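Long-range contact in dual specificity protein phosphatase 18 (PDB 2ESB), which removes phosphate from phosphotyrosine and, less readily, phosphothreonine in MAP kinase peptides, as a dual-specificity member of the protein tyrosine phosphatase family: residues I23-A35 / E94-G107. Sequence-based numbering, arbitrary orientation.
Sequences ITKSLYISNGVAA and EMKQGRTLLHCAAG. With ACT (acetate ion), chain B.
Tyr28 and Ile29 lie beside Leu101 and Leu102 as neighbouring parallel strands, 27-30 and 100-103, in the central sheet of the dual-specificity phosphatase fold. Donors alternate between the two segments. Thr100 N gives to Ser26 O (2.8 Å), just before the strand, Tyr28 N to Thr100 O, Leu102 N to Tyr28 O, and Ser30 N to Leu102 O, the longest at 3.2 Å. Strand 100-103 leads into the phosphate-binding P-loop, which begins with Cys104, the predicted phosphocysteine nucleophile. There Gly32 N bonds to Ala105 O from above the carbonyl plane. Ser30 O and Gly107 N are buried here without a partner.

At the other end, Ser26 OG donates to Glu94 OE1 (2.6 Å) on the anti side of the carboxylate. A water also donates to Glu94 OE1 and bonds Thr24 OG1. A second water donates to Ser26 O and bonds Thr100 OG1. Thr24 OG1 accepts from Ser26 N in an ST turn.

The Arg99 chain runs extended from CG to NE, and its NH1 gives to Tyr28 OH (2.8 Å). Ring and guanidinium are nearly coplanar, 13° apart, with the hydroxyl at the guanidinium edge. Lys25 O lies above one guanidinium face, offset toward its rim. An alanine in place of this arginine is likely to leave Tyr28 OH without its NH1 donor and without the CD packed beside it.

Ala35 CB sits over the centre of the His103 ring, a CH-pi contact. That ring's ND1 donates to Cys104 O, which lies in the plane of the imidazole (3.0 Å), while NE2 is hydrogen-bonded to Asn58 ND2.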
loop_
_atom_site.group_PDB
_atom_site.type_symbol
_atom_site.label_atom_id
_atom_site.label_comp_id
_atom_site.label_asym_id
_atom_site.label_seq_id
_atom_site.Cartn_x
_atom_site.Cartn_y
_atom_site.Cartn_z
ATOM N N ILE A 23 -3.271 -6.014 7.505
ATOM C CA ILE A 23 -4.355 -5.135 7.081
ATOM C C ILE A 23 -5.643 -5.921 6.860
ATOM O O ILE A 23 -6.719 -5.470 7.248
ATOM C CB ILE A 23 -4.001 -4.373 5.790
ATOM C CG1 ILE A 23 -2.607 -3.746 5.902
ATOM C CG2 ILE A 23 -5.052 -3.295 5.523
ATOM C CD1 ILE A 23 -2.389 -2.883 7.144
ATOM N N THR A 24 -5.541 -7.086 6.225
ATOM C CA THR A 24 -6.713 -7.926 5.988
ATOM C C THR A 24 -6.269 -9.350 6.254
ATOM O O THR A 24 -5.135 -9.577 6.656
ATOM C CB THR A 24 -7.210 -7.852 4.533
ATOM O OG1 THR A 24 -6.274 -8.527 3.687
ATOM C CG2 THR A 24 -7.365 -6.380 4.076
ATOM N N LYS A 25 -7.151 -10.313 6.021
ATOM C CA LYS A 25 -6.793 -11.704 6.254
ATOM C C LYS A 25 -5.644 -12.151 5.355
ATOM O O LYS A 25 -4.934 -13.095 5.686
ATOM C CB LYS A 25 -8.005 -12.612 6.023
ATOM C CG LYS A 25 -8.544 -12.604 4.595
ATOM C CD LYS A 25 -9.692 -13.584 4.474
ATOM C CE LYS A 25 -10.066 -13.860 3.032
ATOM N NZ LYS A 25 -11.073 -14.962 2.965
ATOM N N SER A 26 -5.437 -11.465 4.233
ATOM C CA SER A 26 -4.366 -11.867 3.316
ATOM C C SER A 26 -3.423 -10.748 2.875
ATOM O O SER A 26 -2.679 -10.903 1.897
ATOM C CB SER A 26 -4.967 -12.497 2.062
ATOM O OG SER A 26 -5.578 -11.503 1.260
ATOM N N LEU A 27 -3.463 -9.615 3.561
ATOM C CA LEU A 27 -2.587 -8.512 3.190
ATOM C C LEU A 27 -1.918 -7.901 4.402
ATOM O O LEU A 27 -2.562 -7.697 5.435
ATOM C CB LEU A 27 -3.373 -7.434 2.453
ATOM C CG LEU A 27 -2.551 -6.215 2.016
ATOM C CD1 LEU A 27 -1.523 -6.634 0.965
ATOM C CD2 LEU A 27 -3.501 -5.144 1.454
ATOM N N TYR A 28 -0.624 -7.617 4.260
ATOM C CA TYR A 28 0.192 -7.010 5.312
ATOM C C TYR A 28 1.039 -5.879 4.724
ATOM O O TYR A 28 1.298 -5.846 3.518
ATOM C CB TYR A 28 1.159 -8.037 5.908
ATOM C CG TYR A 28 0.527 -9.269 6.520
ATOM C CD1 TYR A 28 -0.059 -10.245 5.717
ATOM C CD2 TYR A 28 0.560 -9.479 7.902
ATOM C CE1 TYR A 28 -0.594 -11.407 6.266
ATOM C CE2 TYR A 28 0.022 -10.645 8.471
ATOM C CZ TYR A 28 -0.550 -11.599 7.643
ATOM O OH TYR A 28 -1.084 -12.745 8.170
ATOM N N ILE A 29 1.482 -4.965 5.580
ATOM C CA ILE A 29 2.358 -3.870 5.157
ATOM C C ILE A 29 3.554 -3.844 6.111
ATOM O O ILE A 29 3.398 -4.089 7.310
ATOM C CB ILE A 29 1.696 -2.480 5.267
ATOM C CG1 ILE A 29 0.512 -2.356 4.306
ATOM C CG2 ILE A 29 2.730 -1.408 4.944
ATOM C CD1 ILE A 29 -0.264 -1.041 4.495
ATOM N N SER A 30 4.743 -3.544 5.603
ATOM C CA SER A 30 5.910 -3.482 6.486
ATOM C C SER A 30 7.007 -2.613 5.905
ATOM O O SER A 30 6.891 -2.103 4.784
ATOM C CB SER A 30 6.485 -4.888 6.734
ATOM O OG SER A 30 7.345 -5.281 5.668
ATOM N N ASN A 31 8.075 -2.430 6.675
ATOM C CA ASN A 31 9.207 -1.660 6.188
ATOM C C ASN A 31 10.152 -2.656 5.501
ATOM O O ASN A 31 9.844 -3.852 5.404
ATOM C CB ASN A 31 9.912 -0.936 7.341
ATOM C CG ASN A 31 10.552 -1.887 8.319
ATOM O OD1 ASN A 31 10.418 -3.103 8.197
ATOM N ND2 ASN A 31 11.258 -1.337 9.302
ATOM N N GLY A 32 11.293 -2.169 5.018
ATOM C CA GLY A 32 12.230 -3.036 4.327
ATOM C C GLY A 32 12.938 -4.069 5.180
ATOM O O GLY A 32 13.330 -5.126 4.682
ATOM N N VAL A 33 13.122 -3.774 6.462
ATOM C CA VAL A 33 13.789 -4.717 7.344
ATOM C C VAL A 33 12.974 -6.000 7.512
ATOM O O VAL A 33 13.475 -7.115 7.326
ATOM C CB VAL A 33 14.005 -4.116 8.741
ATOM C CG1 VAL A 33 14.741 -5.116 9.619
ATOM C CG2 VAL A 33 14.777 -2.811 8.634
ATOM N N ALA A 34 11.712 -5.825 7.871
ATOM C CA ALA A 34 10.817 -6.943 8.101
ATOM C C ALA A 34 10.639 -7.788 6.856
ATOM O O ALA A 34 10.515 -9.008 6.942
ATOM C CB ALA A 34 9.467 -6.423 8.580
ATOM N N ALA A 35 10.644 -7.127 5.703
ATOM C CA ALA A 35 10.448 -7.786 4.421
ATOM C C ALA A 35 11.504 -8.838 4.081
ATOM O O ALA A 35 11.282 -9.675 3.216
ATOM C CB ALA A 35 10.382 -6.736 3.316
ATOM N N GLU A 94 -4.956 -13.927 -2.781
ATOM C CA GLU A 94 -5.914 -14.305 -1.752
ATOM C C GLU A 94 -6.795 -15.448 -2.247
ATOM O O GLU A 94 -7.037 -16.412 -1.527
ATOM C CB GLU A 94 -6.794 -13.113 -1.366
ATOM C CG GLU A 94 -7.864 -13.468 -0.325
ATOM C CD GLU A 94 -8.648 -12.258 0.147
ATOM O OE1 GLU A 94 -8.134 -11.501 0.997
ATOM O OE2 GLU A 94 -9.777 -12.059 -0.343
ATOM N N MET A 95 -7.268 -15.337 -3.484
ATOM C CA MET A 95 -8.120 -16.370 -4.060
ATOM C C MET A 95 -7.415 -17.712 -4.084
ATOM O O MET A 95 -8.054 -18.761 -3.988
ATOM C CB MET A 95 -8.546 -15.985 -5.476
ATOM C CG MET A 95 -9.406 -14.725 -5.517
ATOM S SD MET A 95 -10.716 -14.799 -4.270
ATOM C CE MET A 95 -11.964 -15.689 -5.189
ATOM N N LYS A 96 -6.094 -17.679 -4.193
ATOM C CA LYS A 96 -5.310 -18.903 -4.221
ATOM C C LYS A 96 -4.862 -19.311 -2.826
ATOM O O LYS A 96 -3.940 -20.112 -2.680
ATOM C CB LYS A 96 -4.096 -18.722 -5.141
ATOM C CG LYS A 96 -4.494 -18.324 -6.557
ATOM C CD LYS A 96 -3.551 -18.874 -7.605
ATOM C CE LYS A 96 -4.183 -18.763 -8.986
ATOM N NZ LYS A 96 -3.441 -19.551 -10.005
ATOM N N GLN A 97 -5.502 -18.743 -1.804
ATOM C CA GLN A 97 -5.186 -19.067 -0.414
ATOM C C GLN A 97 -3.784 -18.669 0.032
ATOM O O GLN A 97 -3.205 -19.303 0.919
ATOM C CB GLN A 97 -5.371 -20.573 -0.160
ATOM C CG GLN A 97 -6.760 -21.093 -0.483
ATOM C CD GLN A 97 -7.837 -20.366 0.292
ATOM O OE1 GLN A 97 -7.831 -20.351 1.526
ATOM N NE2 GLN A 97 -8.771 -19.754 -0.429
ATOM N N GLY A 98 -3.232 -17.629 -0.576
ATOM C CA GLY A 98 -1.912 -17.181 -0.183
ATOM C C GLY A 98 -2.077 -15.876 0.567
ATOM O O GLY A 98 -3.204 -15.450 0.811
ATOM N N ARG A 99 -0.962 -15.252 0.935
ATOM C CA ARG A 99 -0.988 -13.978 1.650
ATOM C C ARG A 99 0.087 -13.064 1.066
ATOM O O ARG A 99 1.191 -13.505 0.740
ATOM C CB ARG A 99 -0.737 -14.187 3.145
ATOM C CG ARG A 99 -1.790 -15.045 3.818
ATOM C CD ARG A 99 -1.632 -15.040 5.331
ATOM N NE ARG A 99 -2.455 -16.089 5.930
ATOM C CZ ARG A 99 -2.682 -16.225 7.231
ATOM N NH1 ARG A 99 -2.151 -15.368 8.092
ATOM N NH2 ARG A 99 -3.435 -17.229 7.670
ATOM N N THR A 100 -0.238 -11.785 0.961
ATOM C CA THR A 100 0.680 -10.826 0.376
ATOM C C THR A 100 1.239 -9.802 1.354
ATOM O O THR A 100 0.512 -9.281 2.202
ATOM C CB THR A 100 -0.030 -10.046 -0.761
ATOM O OG1 THR A 100 -0.544 -10.970 -1.734
ATOM C CG2 THR A 100 0.922 -9.078 -1.438
ATOM N N LEU A 101 2.541 -9.531 1.228
ATOM C CA LEU A 101 3.197 -8.493 2.010
ATOM C C LEU A 101 3.564 -7.389 1.032
ATOM O O LEU A 101 4.292 -7.617 0.048
ATOM C CB LEU A 101 4.499 -8.969 2.690
ATOM C CG LEU A 101 5.377 -7.826 3.252
ATOM C CD1 LEU A 101 4.656 -7.100 4.411
ATOM C CD2 LEU A 101 6.718 -8.377 3.743
ATOM N N LEU A 102 3.027 -6.203 1.276
ATOM C CA LEU A 102 3.359 -5.031 0.483
ATOM C C LEU A 102 4.369 -4.297 1.356
ATOM O O LEU A 102 4.090 -4.077 2.526
ATOM C CB LEU A 102 2.154 -4.102 0.329
ATOM C CG LEU A 102 1.193 -4.244 -0.838
ATOM C CD1 LEU A 102 0.009 -3.296 -0.612
ATOM C CD2 LEU A 102 1.936 -3.922 -2.145
ATOM N N HIS A 103 5.522 -3.916 0.810
ATOM C CA HIS A 103 6.495 -3.155 1.590
ATOM C C HIS A 103 7.241 -2.166 0.702
ATOM O O HIS A 103 7.237 -2.269 -0.525
ATOM C CB HIS A 103 7.516 -4.081 2.269
ATOM C CG HIS A 103 8.615 -4.550 1.361
ATOM N ND1 HIS A 103 9.781 -3.838 1.171
ATOM C CD2 HIS A 103 8.733 -5.672 0.605
ATOM C CE1 HIS A 103 10.571 -4.503 0.345
ATOM N NE2 HIS A 103 9.960 -5.619 -0.012
ATOM N N CYS A 104 7.850 -1.178 1.335
ATOM C CA CYS A 104 8.663 -0.213 0.619
ATOM C C CYS A 104 9.874 -0.040 1.540
ATOM O O CYS A 104 10.321 -1.030 2.138
ATOM C CB CYS A 104 7.885 1.093 0.347
ATOM S SG CYS A 104 6.976 1.839 1.725
ATOM N N ALA A 105 10.434 1.155 1.666
ATOM C CA ALA A 105 11.590 1.291 2.550
ATOM C C ALA A 105 11.148 1.417 4.006
ATOM O O ALA A 105 11.641 0.697 4.877
ATOM C CB ALA A 105 12.448 2.501 2.139
ATOM N N ALA A 106 10.200 2.310 4.272
ATOM C CA ALA A 106 9.726 2.513 5.644
ATOM C C ALA A 106 8.312 2.000 5.904
ATOM O O ALA A 106 7.864 1.998 7.041
ATOM C CB ALA A 106 9.790 4.000 5.990
ATOM N N GLY A 107 7.599 1.583 4.860
ATOM C CA GLY A 107 6.235 1.119 5.072
ATOM C C GLY A 107 5.341 2.291 5.458
ATOM O O GLY A 107 4.365 2.142 6.194
HETATM C C ACT B . -10.824 -10.023 5.946
HETATM O O ACT B . -9.680 -9.749 5.515
HETATM O OXT ACT B . -11.809 -10.230 5.202
HETATM C CH3 ACT B . -10.987 -10.101 7.479
HETATM O O HOH W 1 -8.044 -8.769 1.707
HETATM O O HOH W 2 -3.085 -11.440 -0.970
#